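Local coordinates for exported gluconolactonase (Xanthomonas campestris pv. campestris, PDB 3DR2), which probably hydrolyses gluconolactone to gluconate, as a calcium-binding gluconolactonase of the SMP-30 family built as a six-bladed beta-propeller, at residues 48-53 against 281-286; 90-95 against 134-139; 192-197 against 242-247; 54-59 against 71-76. All blocks are in the same frame, centred on the assembly; numbering follows the deposited sequence.

Contact 1: residues 48-53 against 281-286; sequences EGPAWW and NCTFDQ. With CA (calcium ion), chain D.
Glu-48 and Asn-281 meet beside the calcium ion. OE2 of Glu-48 binds the metal at 2.5 Å, while Glu-48 OE1 accepts an N-H from Asn-281 ND2 at 3.0 Å on its syn lone pair, in a nearly straight bond (169°). The carboxylate and amide planes are turned 60° apart, yet OE1 stays in the plane of the amide. Gly-49 N grips Glu-48 OE1 from the anti side at 2.7 Å; with calcium on OE2, the two N-H groups on OE1 limit rotation of the carboxylate. Asn-281 is positioned in turn by Asp-135, a second acceptor for its ND2, and by Cys-282 N, which donates to its OD1. Strands 47-53 and 281-284 are the inner strands of neighbouring blades of the six-bladed beta-propeller, and residues 48-53 and 281-284 run parallel, 2° apart. Water 2 bridges their backbones, accepting from Trp-52 N and donating to Phe-284 O. Between these polar links, Pro-50 CD packs on Asn-281 CB at 3.4 Å, and Thr-283 CG2 touches Pro-50 O. Farther from the metal, Asp-285 CB sits over the face of the Trp-52 indole, 4.0 Å from the centroid of its six-membered ring, a CH-pi contact. Trp-52 NE1 bonds to Glu-54, and the Asp-285 carboxylate to Gln-289 and Arg-290.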
loop_
_atom_site.group_PDB
_atom_site.type_symbol
_atom_site.label_atom_id
_atom_site.label_comp_id
_atom_site.label_asym_id
_atom_site.label_seq_id
_atom_site.Cartn_x
_atom_site.Cartn_y
_atom_site.Cartn_z
ATOM N N GLU A 48 11.600 -1.492 -1.360
ATOM C CA GLU A 48 12.550 -2.424 -0.759
ATOM C C GLU A 48 13.204 -3.334 -1.797
ATOM O O GLU A 48 12.833 -3.327 -2.968
ATOM C CB GLU A 48 11.813 -3.297 0.264
ATOM C CG GLU A 48 12.178 -3.031 1.717
ATOM C CD GLU A 48 13.408 -3.788 2.144
ATOM O OE1 GLU A 48 14.322 -3.970 1.310
ATOM O OE2 GLU A 48 13.474 -4.201 3.321
ATOM N N GLY A 49 14.187 -4.103 -1.334
ATOM C CA GLY A 49 14.882 -5.080 -2.156
ATOM C C GLY A 49 15.359 -4.779 -3.567
ATOM O O GLY A 49 15.012 -5.502 -4.506
ATOM N N PRO A 50 16.185 -3.743 -3.752
ATOM C CA PRO A 50 16.693 -3.397 -5.084
ATOM C C PRO A 50 17.736 -4.407 -5.561
ATOM O O PRO A 50 18.613 -4.817 -4.801
ATOM C CB PRO A 50 17.294 -2.017 -4.870
ATOM C CG PRO A 50 17.845 -2.125 -3.460
ATOM C CD PRO A 50 16.718 -2.830 -2.723
ATOM N N ALA A 51 17.641 -4.797 -6.826
ATOM C CA ALA A 51 18.574 -5.750 -7.404
ATOM C C ALA A 51 18.794 -5.405 -8.870
ATOM O O ALA A 51 17.837 -5.229 -9.629
ATOM C CB ALA A 51 18.022 -7.163 -7.279
ATOM N N TRP A 52 20.057 -5.309 -9.268
ATOM C CA TRP A 52 20.382 -4.992 -10.651
ATOM C C TRP A 52 20.275 -6.249 -11.505
ATOM O O TRP A 52 20.887 -7.272 -11.201
ATOM C CB TRP A 52 21.793 -4.409 -10.748
ATOM C CG TRP A 52 22.221 -4.173 -12.166
ATOM C CD1 TRP A 52 23.095 -4.927 -12.894
ATOM C CD2 TRP A 52 21.754 -3.140 -13.043
ATOM N NE1 TRP A 52 23.201 -4.430 -14.169
ATOM C CE2 TRP A 52 22.389 -3.334 -14.289
ATOM C CE3 TRP A 52 20.860 -2.072 -12.898
ATOM C CZ2 TRP A 52 22.158 -2.496 -15.390
ATOM C CZ3 TRP A 52 20.628 -1.238 -13.992
ATOM C CH2 TRP A 52 21.277 -1.458 -15.222
ATOM N N TRP A 53 19.496 -6.149 -12.575
ATOM C CA TRP A 53 19.250 -7.255 -13.494
ATOM C C TRP A 53 19.961 -6.954 -14.813
ATOM O O TRP A 53 19.398 -6.311 -15.698
ATOM C CB TRP A 53 17.739 -7.373 -13.712
ATOM C CG TRP A 53 17.276 -8.632 -14.363
ATOM C CD1 TRP A 53 18.004 -9.767 -14.591
ATOM C CD2 TRP A 53 15.947 -8.908 -14.821
ATOM N NE1 TRP A 53 17.206 -10.732 -15.161
ATOM C CE2 TRP A 53 15.939 -10.231 -15.311
ATOM C CE3 TRP A 53 14.759 -8.163 -14.864
ATOM C CZ2 TRP A 53 14.789 -10.829 -15.839
ATOM C CZ3 TRP A 53 13.615 -8.759 -15.389
ATOM C CH2 TRP A 53 13.641 -10.078 -15.868
ATOM N N ASN A 281 17.155 0.039 1.832
ATOM C CA ASN A 281 18.085 -0.897 1.214
ATOM C C ASN A 281 18.877 -0.176 0.126
ATOM O O ASN A 281 18.593 0.975 -0.205
ATOM C CB ASN A 281 17.286 -2.045 0.580
ATOM C CG ASN A 281 18.012 -3.374 0.628
ATOM O OD1 ASN A 281 19.200 -3.453 0.345
ATOM N ND2 ASN A 281 17.285 -4.437 0.975
ATOM N N CYS A 282 19.884 -0.848 -0.414
ATOM C CA CYS A 282 20.673 -0.271 -1.493
ATOM C C CYS A 282 21.449 -1.352 -2.219
ATOM O O CYS A 282 21.639 -2.454 -1.694
ATOM C CB CYS A 282 21.621 0.823 -0.974
ATOM S SG CYS A 282 22.888 0.309 0.231
ATOM N N THR A 283 21.879 -1.043 -3.437
ATOM C CA THR A 283 22.632 -1.996 -4.242
ATOM C C THR A 283 23.304 -1.222 -5.372
ATOM O O THR A 283 22.947 -0.075 -5.645
ATOM C CB THR A 283 21.689 -3.085 -4.840
ATOM O OG1 THR A 283 22.457 -4.231 -5.236
ATOM C CG2 THR A 283 20.937 -2.544 -6.061
ATOM N N PHE A 284 24.290 -1.840 -6.009
ATOM C CA PHE A 284 24.986 -1.206 -7.123
ATOM C C PHE A 284 24.582 -1.882 -8.413
ATOM O O PHE A 284 24.012 -2.979 -8.403
ATOM C CB PHE A 284 26.501 -1.360 -6.997
ATOM C CG PHE A 284 27.142 -0.371 -6.080
ATOM C CD1 PHE A 284 27.383 -0.690 -4.753
ATOM C CD2 PHE A 284 27.514 0.881 -6.551
ATOM C CE1 PHE A 284 27.993 0.232 -3.903
ATOM C CE2 PHE A 284 28.123 1.809 -5.710
ATOM C CZ PHE A 284 28.363 1.481 -4.384
ATOM N N ASP A 285 24.878 -1.225 -9.528
ATOM C CA ASP A 285 24.608 -1.825 -10.818
ATOM C C ASP A 285 25.822 -2.723 -11.063
ATOM O O ASP A 285 26.739 -2.783 -10.239
ATOM C CB ASP A 285 24.477 -0.749 -11.908
ATOM C CG ASP A 285 25.720 0.102 -12.052
ATOM O OD1 ASP A 285 26.505 0.205 -11.087
ATOM O OD2 ASP A 285 25.901 0.686 -13.134
ATOM N N GLN A 286 25.809 -3.431 -12.182
ATOM C CA GLN A 286 26.885 -4.331 -12.567
ATOM C C GLN A 286 28.285 -3.727 -12.417
ATOM O O GLN A 286 29.159 -4.299 -11.761
ATOM C CB GLN A 286 26.664 -4.753 -14.017
ATOM C CG GLN A 286 26.353 -6.212 -14.210
ATOM C CD GLN A 286 27.598 -7.052 -14.155
ATOM O OE1 GLN A 286 28.330 -7.030 -13.166
ATOM N NE2 GLN A 286 27.856 -7.796 -15.221
HETATM CA CA CA D . 14.956 -5.678 4.766
HETATM O O HOH W 1 18.946 -5.760 -2.072
HETATM O O HOH W 2 22.387 -5.243 -7.574
HETATM O O HOH W 3 17.239 -6.088 4.169
HETATM O O HOH W 4 12.568 -5.192 5.495
HETATM O O HOH W 5 14.537 -6.676 2.615
HETATM O O HOH W 6 15.802 -3.916 3.288
#

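Contact 2: residues 90-95 against 134-139; sequences GNAVDA and NDLIVA. With CA (calcium ion), chain D.
Ala-92 points its CB at strand 136-138, where Leu-136 and Val-138 receive it: the methyl lies 3.8 Å from Leu-136 CG and 4.2 Å from Val-138 CG2. Leu-136 has its CG between the backbone N and the carbonyl carbon (chi1 78°), and from there CD2 reaches across to segment 90-95, touching the carbonyl carbon of Gly-90 at 3.5 Å as well as that of Asn-91. Val-138 approaches differently. Its CG2 comes against Val-93 O at 3.7 Å, and both of its methyls touch Asp-94 CA. The two segments belong to the inner strands of successive blades of the six-bladed beta-propeller; strands 90-93 and 136-138 run parallel with their axes 6.2 Å apart, and waters fill in where direct backbone bonds are lacking. Water 8 donates to both Asn-91 O and Leu-136 O. Water 7 accepts from Asn-91 N and can donate to Asp-135 OD2, which also takes the N-H of Leu-136 on its anti side. Toward the metal the backbones draw together at Gly-90, whose N donates to Asn-134 O at 2.9 Å in a bent bond (132°). The same Asn-134 O accepts from water 5, a calcium ligand. Asn-134 CB points away from strand 90-93, and CG is anti to the backbone N (chi1 -168°); OD1 binds calcium at 2.4 Å, and ND2 donates to the metal-bound water 4. Asp-135 OD1 serves the second shell, accepting from the calcium ligand water 3 and from Asn-281.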
loop_
_atom_site.group_PDB
_atom_site.type_symbol
_atom_site.label_atom_id
_atom_site.label_comp_id
_atom_site.label_asym_id
_atom_site.label_seq_id
_atom_site.Cartn_x
_atom_site.Cartn_y
_atom_site.Cartn_z
ATOM N N GLY A 90 12.562 -8.724 -0.404
ATOM C CA GLY A 90 13.851 -8.774 -1.065
ATOM C C GLY A 90 13.835 -9.395 -2.457
ATOM O O GLY A 90 13.020 -10.271 -2.747
ATOM N N ASN A 91 14.727 -8.908 -3.322
ATOM C CA ASN A 91 14.894 -9.434 -4.682
ATOM C C ASN A 91 16.392 -9.629 -4.888
ATOM O O ASN A 91 17.211 -8.941 -4.268
ATOM C CB ASN A 91 14.419 -8.451 -5.759
ATOM C CG ASN A 91 12.941 -8.170 -5.690
ATOM O OD1 ASN A 91 12.112 -9.023 -6.011
ATOM N ND2 ASN A 91 12.599 -6.961 -5.270
ATOM N N ALA A 92 16.736 -10.562 -5.768
ATOM C CA ALA A 92 18.121 -10.851 -6.111
ATOM C C ALA A 92 18.104 -11.496 -7.489
ATOM O O ALA A 92 17.041 -11.857 -7.995
ATOM C CB ALA A 92 18.743 -11.793 -5.092
ATOM N N VAL A 93 19.279 -11.632 -8.095
ATOM C CA VAL A 93 19.391 -12.228 -9.420
ATOM C C VAL A 93 20.379 -13.381 -9.358
ATOM O O VAL A 93 21.502 -13.204 -8.899
ATOM C CB VAL A 93 19.891 -11.193 -10.444
ATOM C CG1 VAL A 93 19.908 -11.809 -11.844
ATOM C CG2 VAL A 93 19.001 -9.965 -10.408
ATOM N N ASP A 94 19.967 -14.559 -9.814
ATOM C CA ASP A 94 20.860 -15.702 -9.762
ATOM C C ASP A 94 21.836 -15.737 -10.932
ATOM O O ASP A 94 21.831 -14.849 -11.784
ATOM C CB ASP A 94 20.062 -17.011 -9.646
ATOM C CG ASP A 94 19.294 -17.371 -10.907
ATOM O OD1 ASP A 94 18.413 -18.254 -10.808
ATOM O OD2 ASP A 94 19.569 -16.799 -11.984
ATOM N N ALA A 95 22.692 -16.750 -10.951
ATOM C CA ALA A 95 23.691 -16.876 -12.000
ATOM C C ALA A 95 23.093 -16.975 -13.401
ATOM O O ALA A 95 23.714 -16.549 -14.374
ATOM C CB ALA A 95 24.581 -18.078 -11.721
ATOM N N ASN A 134 12.866 -12.114 4.419
ATOM C CA ASN A 134 12.999 -10.673 4.284
ATOM C C ASN A 134 13.937 -10.209 3.168
ATOM O O ASN A 134 13.531 -9.448 2.286
ATOM C CB ASN A 134 13.451 -10.116 5.639
ATOM C CG ASN A 134 13.344 -8.612 5.720
ATOM O OD1 ASN A 134 14.085 -7.895 5.050
ATOM N ND2 ASN A 134 12.421 -8.124 6.545
ATOM N N ASP A 135 15.187 -10.658 3.202
ATOM C CA ASP A 135 16.150 -10.267 2.172
ATOM C C ASP A 135 16.950 -11.501 1.754
ATOM O O ASP A 135 17.033 -12.482 2.505
ATOM C CB ASP A 135 17.074 -9.164 2.719
ATOM C CG ASP A 135 17.649 -8.274 1.625
ATOM O OD1 ASP A 135 18.197 -7.198 1.963
ATOM O OD2 ASP A 135 17.558 -8.643 0.435
ATOM N N LEU A 136 17.524 -11.467 0.554
ATOM C CA LEU A 136 18.293 -12.611 0.067
ATOM C C LEU A 136 19.418 -12.208 -0.867
ATOM O O LEU A 136 19.433 -11.097 -1.401
ATOM C CB LEU A 136 17.371 -13.604 -0.657
ATOM C CG LEU A 136 16.928 -13.302 -2.096
ATOM C CD1 LEU A 136 15.986 -14.405 -2.563
ATOM C CD2 LEU A 136 16.237 -11.942 -2.176
ATOM N N ILE A 137 20.371 -13.122 -1.038
ATOM C CA ILE A 137 21.509 -12.917 -1.922
ATOM C C ILE A 137 21.831 -14.262 -2.552
ATOM O O ILE A 137 21.374 -15.305 -2.081
ATOM C CB ILE A 137 22.764 -12.407 -1.162
ATOM C CG1 ILE A 137 23.199 -13.432 -0.108
ATOM C CG2 ILE A 137 22.468 -11.056 -0.531
ATOM C CD1 ILE A 137 24.473 -13.055 0.648
ATOM N N VAL A 138 22.601 -14.236 -3.630
ATOM C CA VAL A 138 22.994 -15.460 -4.310
ATOM C C VAL A 138 24.516 -15.542 -4.282
ATOM O O VAL A 138 25.196 -14.626 -4.741
ATOM C CB VAL A 138 22.520 -15.463 -5.772
ATOM C CG1 VAL A 138 22.887 -16.783 -6.428
ATOM C CG2 VAL A 138 21.017 -15.233 -5.828
ATOM N N ALA A 139 25.043 -16.632 -3.728
ATOM C CA ALA A 139 26.488 -16.818 -3.641
ATOM C C ALA A 139 27.059 -17.240 -4.989
ATOM O O ALA A 139 26.320 -17.620 -5.899
ATOM C CB ALA A 139 26.821 -17.863 -2.578
HETATM CA CA CA D . 14.956 -5.678 4.766
HETATM O O HOH W 7 16.976 -7.377 -1.848
HETATM O O HOH W 8 20.086 -9.175 -3.038
HETATM O O HOH W 4 12.568 -5.192 5.495
HETATM O O HOH W 5 14.537 -6.676 2.615
HETATM O O HOH W 3 17.239 -6.088 4.169
HETATM O O HOH W 6 15.802 -3.916 3.288
#

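Contact 3: residues 192-197 against 242-247; sequences GLAFSP and DGFCVD. With CA (calcium ion), chain D.
Apolar packing of Phe-244 and Val-246 against 192-197 makes up most of this contact. The Phe-244 ring packs along three successive residues through neighbouring atoms, CE2 meeting Gly-192 C at 3.5 Å, CZ meeting Leu-193 CA at 3.5 Å, and CE1 meeting Ala-194 CB at 3.7 Å. Ala-194 CB also touches Val-246 CG2 at 3.9 Å, while Val-246 CG1 meets Pro-197 CD, the two side chains crossing at about a right angle. Water supplies the clear polar links between the backbones: water 9 accepts from Leu-193 N and Phe-244 N, and water 10 donates to Leu-193 O and Phe-244 O. Water 9 lies over the centre of one face of the Phe-244 ring. At Gly-192, where a CB would clash with Asp-242 O and Gly-243 CA, the two backbones come close enough for a CA-H...O contact from Gly-192 CA to Asp-242 O (3.2 Å). Metal coordination comes from Asp-242 OD1, bound to calcium at 2.4 Å; Asn-191, Glu-48 and Asn-134 are the other protein ligands. Parallel inner strands of adjacent blades, joined by packing and water around a calcium ion near the centre, place this contact in the SMP-30-type six-bladed beta-propeller.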
loop_
_atom_site.group_PDB
_atom_site.type_symbol
_atom_site.label_atom_id
_atom_site.label_comp_id
_atom_site.label_asym_id
_atom_site.label_seq_id
_atom_site.Cartn_x
_atom_site.Cartn_y
_atom_site.Cartn_z
ATOM N N GLY A 192 19.103 -7.565 6.731
ATOM C CA GLY A 192 19.887 -7.538 5.512
ATOM C C GLY A 192 21.059 -8.492 5.596
ATOM O O GLY A 192 21.395 -8.977 6.674
ATOM N N LEU A 193 21.676 -8.779 4.458
ATOM C CA LEU A 193 22.837 -9.658 4.439
ATOM C C LEU A 193 23.612 -9.439 3.156
ATOM O O LEU A 193 23.052 -8.973 2.159
ATOM C CB LEU A 193 22.428 -11.132 4.546
ATOM C CG LEU A 193 21.836 -11.826 3.313
ATOM C CD1 LEU A 193 21.794 -13.335 3.545
ATOM C CD2 LEU A 193 20.448 -11.285 3.026
ATOM N N ALA A 194 24.898 -9.772 3.198
ATOM C CA ALA A 194 25.787 -9.623 2.053
ATOM C C ALA A 194 27.140 -10.262 2.354
ATOM O O ALA A 194 27.594 -10.268 3.499
ATOM C CB ALA A 194 25.982 -8.141 1.732
ATOM N N PHE A 195 27.777 -10.799 1.317
ATOM C CA PHE A 195 29.096 -11.418 1.451
ATOM C C PHE A 195 30.199 -10.423 1.144
ATOM O O PHE A 195 29.986 -9.449 0.422
ATOM C CB PHE A 195 29.260 -12.579 0.463
ATOM C CG PHE A 195 28.851 -13.906 1.006
ATOM C CD1 PHE A 195 27.751 -14.574 0.481
ATOM C CD2 PHE A 195 29.581 -14.508 2.026
ATOM C CE1 PHE A 195 27.386 -15.821 0.963
ATOM C CE2 PHE A 195 29.222 -15.755 2.515
ATOM C CZ PHE A 195 28.122 -16.413 1.983
ATOM N N SER A 196 31.381 -10.673 1.696
ATOM C CA SER A 196 32.535 -9.835 1.411
ATOM C C SER A 196 32.942 -10.304 0.015
ATOM O O SER A 196 32.494 -11.363 -0.440
ATOM C CB SER A 196 33.663 -10.127 2.395
ATOM O OG SER A 196 34.003 -11.503 2.356
ATOM N N PRO A 197 33.795 -9.542 -0.684
ATOM C CA PRO A 197 34.168 -10.019 -2.020
ATOM C C PRO A 197 34.737 -11.440 -2.067
ATOM O O PRO A 197 34.397 -12.212 -2.960
ATOM C CB PRO A 197 35.151 -8.951 -2.519
ATOM C CG PRO A 197 35.600 -8.238 -1.269
ATOM C CD PRO A 197 34.368 -8.216 -0.412
ATOM N N ASP A 242 18.973 -1.674 7.822
ATOM C CA ASP A 242 18.040 -2.590 7.177
ATOM C C ASP A 242 18.729 -3.454 6.128
ATOM O O ASP A 242 19.179 -4.560 6.415
ATOM C CB ASP A 242 16.919 -1.768 6.536
ATOM C CG ASP A 242 15.635 -2.548 6.362
ATOM O OD1 ASP A 242 15.697 -3.718 5.929
ATOM O OD2 ASP A 242 14.555 -1.979 6.635
ATOM N N GLY A 243 18.797 -2.945 4.904
ATOM C CA GLY A 243 19.455 -3.672 3.835
ATOM C C GLY A 243 20.772 -2.989 3.516
ATOM O O GLY A 243 20.942 -1.807 3.808
ATOM N N PHE A 244 21.705 -3.723 2.923
ATOM C CA PHE A 244 23.005 -3.155 2.584
ATOM C C PHE A 244 23.701 -3.997 1.522
ATOM O O PHE A 244 23.253 -5.096 1.196
ATOM C CB PHE A 244 23.874 -3.076 3.842
ATOM C CG PHE A 244 23.984 -4.379 4.585
ATOM C CD1 PHE A 244 24.910 -5.342 4.200
ATOM C CD2 PHE A 244 23.151 -4.643 5.668
ATOM C CE1 PHE A 244 25.006 -6.555 4.885
ATOM C CE2 PHE A 244 23.237 -5.850 6.361
ATOM C CZ PHE A 244 24.166 -6.808 5.967
ATOM N N CYS A 245 24.792 -3.472 0.977
ATOM C CA CYS A 245 25.546 -4.201 -0.030
ATOM C C CYS A 245 27.034 -3.998 0.199
ATOM O O CYS A 245 27.439 -3.133 0.974
ATOM C CB CYS A 245 25.164 -3.735 -1.439
ATOM S SG CYS A 245 25.570 -2.013 -1.813
ATOM N N VAL A 246 27.839 -4.820 -0.461
ATOM C CA VAL A 246 29.291 -4.728 -0.347
ATOM C C VAL A 246 29.875 -4.608 -1.747
ATOM O O VAL A 246 29.484 -5.352 -2.646
ATOM C CB VAL A 246 29.873 -5.978 0.343
ATOM C CG1 VAL A 246 31.388 -5.874 0.411
ATOM C CG2 VAL A 246 29.283 -6.123 1.742
ATOM N N ASP A 247 30.807 -3.677 -1.935
ATOM C CA ASP A 247 31.409 -3.488 -3.252
ATOM C C ASP A 247 32.661 -4.336 -3.448
ATOM O O ASP A 247 33.121 -4.991 -2.518
ATOM C CB ASP A 247 31.706 -2.000 -3.497
ATOM C CG ASP A 247 32.786 -1.449 -2.587
ATOM O OD1 ASP A 247 32.821 -0.210 -2.409
ATOM O OD2 ASP A 247 33.608 -2.236 -2.065
HETATM CA CA CA D . 14.956 -5.678 4.766
HETATM O O HOH W 9 20.857 -6.587 2.486
HETATM O O HOH W 10 23.048 -7.491 -0.369
HETATM O O HOH W 3 17.239 -6.088 4.169
HETATM O O HOH W 4 12.568 -5.192 5.495
HETATM O O HOH W 5 14.537 -6.676 2.615
HETATM O O HOH W 6 15.802 -3.916 3.288
#

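Contact 4: residues 54-59 against 71-76; sequences EAQRTL and GWREDG
Thr-58 OG1 is held from two directions: it donates to Gln-56 O at 2.7 Å and accepts from Arg-73 NH1 at 2.8 Å, lying near the plane of the Arg-73 guanidinium, at its edge. The Arg-73 bond crosses the open end of the beta hairpin formed by strands 58-63 and 68-73 within one propeller blade; the Gln-56 bond holds the hydroxyl in place. Arg-73 NE turns outside the contact to a salt bridge with Asp-79. At the start of strand 58-63, Arg-57 and Thr-58 both face Trp-53 in a G1 beta bulge. Arg-57 reaches out from it to Glu-74 side-on, with NE on OE1 at 2.8 Å and NH2 on OE2 at 3.1 Å. The guanidinium and carboxylate planes are 53° apart, and NE meets OE1 from above the carboxylate plane, although OE1 itself lies in the guanidinium plane. Glu-74 also pairs with Arg-290, a second positive charge that probably favours its ionised form. Water 11 joins the backbones here, donating to Arg-57 O and accepting from Glu-74 N. Deeper in the hairpin, Leu-59 and Trp-72 form an antiparallel hydrogen-bonded pair, with Trp-72 N on Leu-59 O at 2.9 Å and Leu-59 N on Trp-72 O at 3.0 Å. On their side of the sheet, Leu-59 CB rests 3.9 Å from Trp-72 CE3.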
loop_
_atom_site.group_PDB
_atom_site.type_symbol
_atom_site.label_atom_id
_atom_site.label_comp_id
_atom_site.label_asym_id
_atom_site.label_seq_id
_atom_site.Cartn_x
_atom_site.Cartn_y
_atom_site.Cartn_z
ATOM N N GLU A 54 21.200 -7.422 -14.930
ATOM C CA GLU A 54 22.014 -7.189 -16.121
ATOM C C GLU A 54 21.349 -7.589 -17.436
ATOM O O GLU A 54 21.344 -6.814 -18.399
ATOM C CB GLU A 54 23.353 -7.920 -15.984
ATOM C CG GLU A 54 24.281 -7.773 -17.189
ATOM C CD GLU A 54 24.885 -6.381 -17.338
ATOM O OE1 GLU A 54 24.550 -5.467 -16.559
ATOM O OE2 GLU A 54 25.712 -6.201 -18.256
ATOM N N ALA A 55 20.792 -8.793 -17.481
ATOM C CA ALA A 55 20.143 -9.288 -18.692
ATOM C C ALA A 55 19.101 -8.328 -19.277
ATOM O O ALA A 55 18.889 -8.295 -20.492
ATOM C CB ALA A 55 19.502 -10.639 -18.416
ATOM N N GLN A 56 18.457 -7.543 -18.421
ATOM C CA GLN A 56 17.438 -6.603 -18.877
ATOM C C GLN A 56 17.815 -5.149 -18.599
ATOM O O GLN A 56 16.993 -4.245 -18.792
ATOM C CB GLN A 56 16.100 -6.924 -18.195
ATOM C CG GLN A 56 15.616 -8.356 -18.405
ATOM C CD GLN A 56 14.290 -8.414 -19.138
ATOM O OE1 GLN A 56 13.738 -9.493 -19.372
ATOM N NE2 GLN A 56 13.767 -7.250 -19.500
ATOM N N ARG A 57 19.055 -4.936 -18.161
ATOM C CA ARG A 57 19.563 -3.610 -17.807
ATOM C C ARG A 57 18.490 -2.833 -17.072
ATOM O O ARG A 57 18.188 -1.676 -17.388
ATOM C CB ARG A 57 20.033 -2.847 -19.051
ATOM C CG ARG A 57 21.255 -3.489 -19.710
ATOM C CD ARG A 57 22.061 -2.484 -20.532
ATOM N NE ARG A 57 22.714 -1.474 -19.696
ATOM C CZ ARG A 57 23.823 -1.671 -18.988
ATOM N NH1 ARG A 57 24.434 -2.850 -19.005
ATOM N NH2 ARG A 57 24.320 -0.685 -18.251
ATOM N N THR A 58 17.934 -3.492 -16.061
ATOM C CA THR A 58 16.857 -2.937 -15.258
ATOM C C THR A 58 17.127 -3.057 -13.760
ATOM O O THR A 58 17.667 -4.064 -13.306
ATOM C CB THR A 58 15.542 -3.692 -15.560
ATOM O OG1 THR A 58 15.203 -3.535 -16.944
ATOM C CG2 THR A 58 14.404 -3.179 -14.685
ATOM N N LEU A 59 16.761 -2.028 -13.001
ATOM C CA LEU A 59 16.908 -2.074 -11.547
ATOM C C LEU A 59 15.552 -2.572 -11.045
ATOM O O LEU A 59 14.536 -1.886 -11.187
ATOM C CB LEU A 59 17.195 -0.686 -10.963
ATOM C CG LEU A 59 17.543 -0.605 -9.465
ATOM C CD1 LEU A 59 16.327 -0.918 -8.589
ATOM C CD2 LEU A 59 18.683 -1.576 -9.158
ATOM N N GLY A 71 10.278 -2.335 -12.149
ATOM C CA GLY A 71 11.511 -2.370 -12.908
ATOM C C GLY A 71 11.838 -1.014 -13.511
ATOM O O GLY A 71 11.061 -0.467 -14.296
ATOM N N TRP A 72 12.990 -0.468 -13.136
ATOM C CA TRP A 72 13.436 0.822 -13.651
ATOM C C TRP A 72 14.297 0.580 -14.885
ATOM O O TRP A 72 15.291 -0.142 -14.811
ATOM C CB TRP A 72 14.270 1.552 -12.599
ATOM C CG TRP A 72 14.894 2.821 -13.095
ATOM C CD1 TRP A 72 14.292 4.040 -13.222
ATOM C CD2 TRP A 72 16.244 2.991 -13.538
ATOM N NE1 TRP A 72 15.188 4.963 -13.716
ATOM C CE2 TRP A 72 16.393 4.346 -13.918
ATOM C CE3 TRP A 72 17.346 2.131 -13.653
ATOM C CZ2 TRP A 72 17.601 4.861 -14.404
ATOM C CZ3 TRP A 72 18.548 2.646 -14.136
ATOM C CH2 TRP A 72 18.662 4.000 -14.504
ATOM N N ARG A 73 13.897 1.175 -16.010
ATOM C CA ARG A 73 14.628 1.053 -17.272
ATOM C C ARG A 73 15.572 2.255 -17.361
ATOM O O ARG A 73 15.286 3.315 -16.814
ATOM C CB ARG A 73 13.659 1.067 -18.457
ATOM C CG ARG A 73 12.408 0.210 -18.284
ATOM C CD ARG A 73 12.707 -1.248 -17.945
ATOM N NE ARG A 73 11.492 -2.057 -18.068
ATOM C CZ ARG A 73 11.448 -3.384 -17.999
ATOM N NH1 ARG A 73 12.558 -4.088 -17.791
ATOM N NH2 ARG A 73 10.292 -4.016 -18.179
ATOM N N GLU A 74 16.685 2.106 -18.066
ATOM C CA GLU A 74 17.650 3.194 -18.139
ATOM C C GLU A 74 17.180 4.504 -18.777
ATOM O O GLU A 74 17.844 5.530 -18.636
ATOM C CB GLU A 74 18.934 2.687 -18.796
ATOM C CG GLU A 74 19.573 1.549 -17.995
ATOM C CD GLU A 74 20.934 1.143 -18.515
ATOM O OE1 GLU A 74 21.028 0.756 -19.697
ATOM O OE2 GLU A 74 21.910 1.206 -17.736
ATOM N N ASP A 75 16.039 4.487 -19.463
ATOM C CA ASP A 75 15.530 5.718 -20.061
ATOM C C ASP A 75 14.587 6.410 -19.073
ATOM O O ASP A 75 13.944 7.415 -19.392
ATOM C CB ASP A 75 14.824 5.419 -21.391
ATOM C CG ASP A 75 13.494 4.727 -21.210
ATOM O OD1 ASP A 75 13.358 3.928 -20.262
ATOM O OD2 ASP A 75 12.589 4.976 -22.034
ATOM N N GLY A 76 14.517 5.860 -17.859
ATOM C CA GLY A 76 13.683 6.439 -16.820
ATOM C C GLY A 76 12.335 5.783 -16.627
ATOM O O GLY A 76 11.641 6.051 -15.643
HETATM O O HOH W 11 16.818 -0.445 -19.506
#

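In the fold
Contacts 1, 2 and 3 lie in the core and together use the inner strands of all six blades, paired two by two; each supplies one protein ligand to the same calcium ion. Contact 1 brings together strands far apart in sequence and so helps close the ring, whereas contacts 2 and 3 join blades that follow one another. All three pair parallel strands mainly through side chains and bridging waters, with one direct backbone bond in contact 2. Contact 4, its centre about 17 Å from the centre of the chain, is partly buried; its antiparallel strands are neighbours in one blade and bond directly, and charged side chains pair at the hairpin's open end. Segment 48-53 belongs to that blade too.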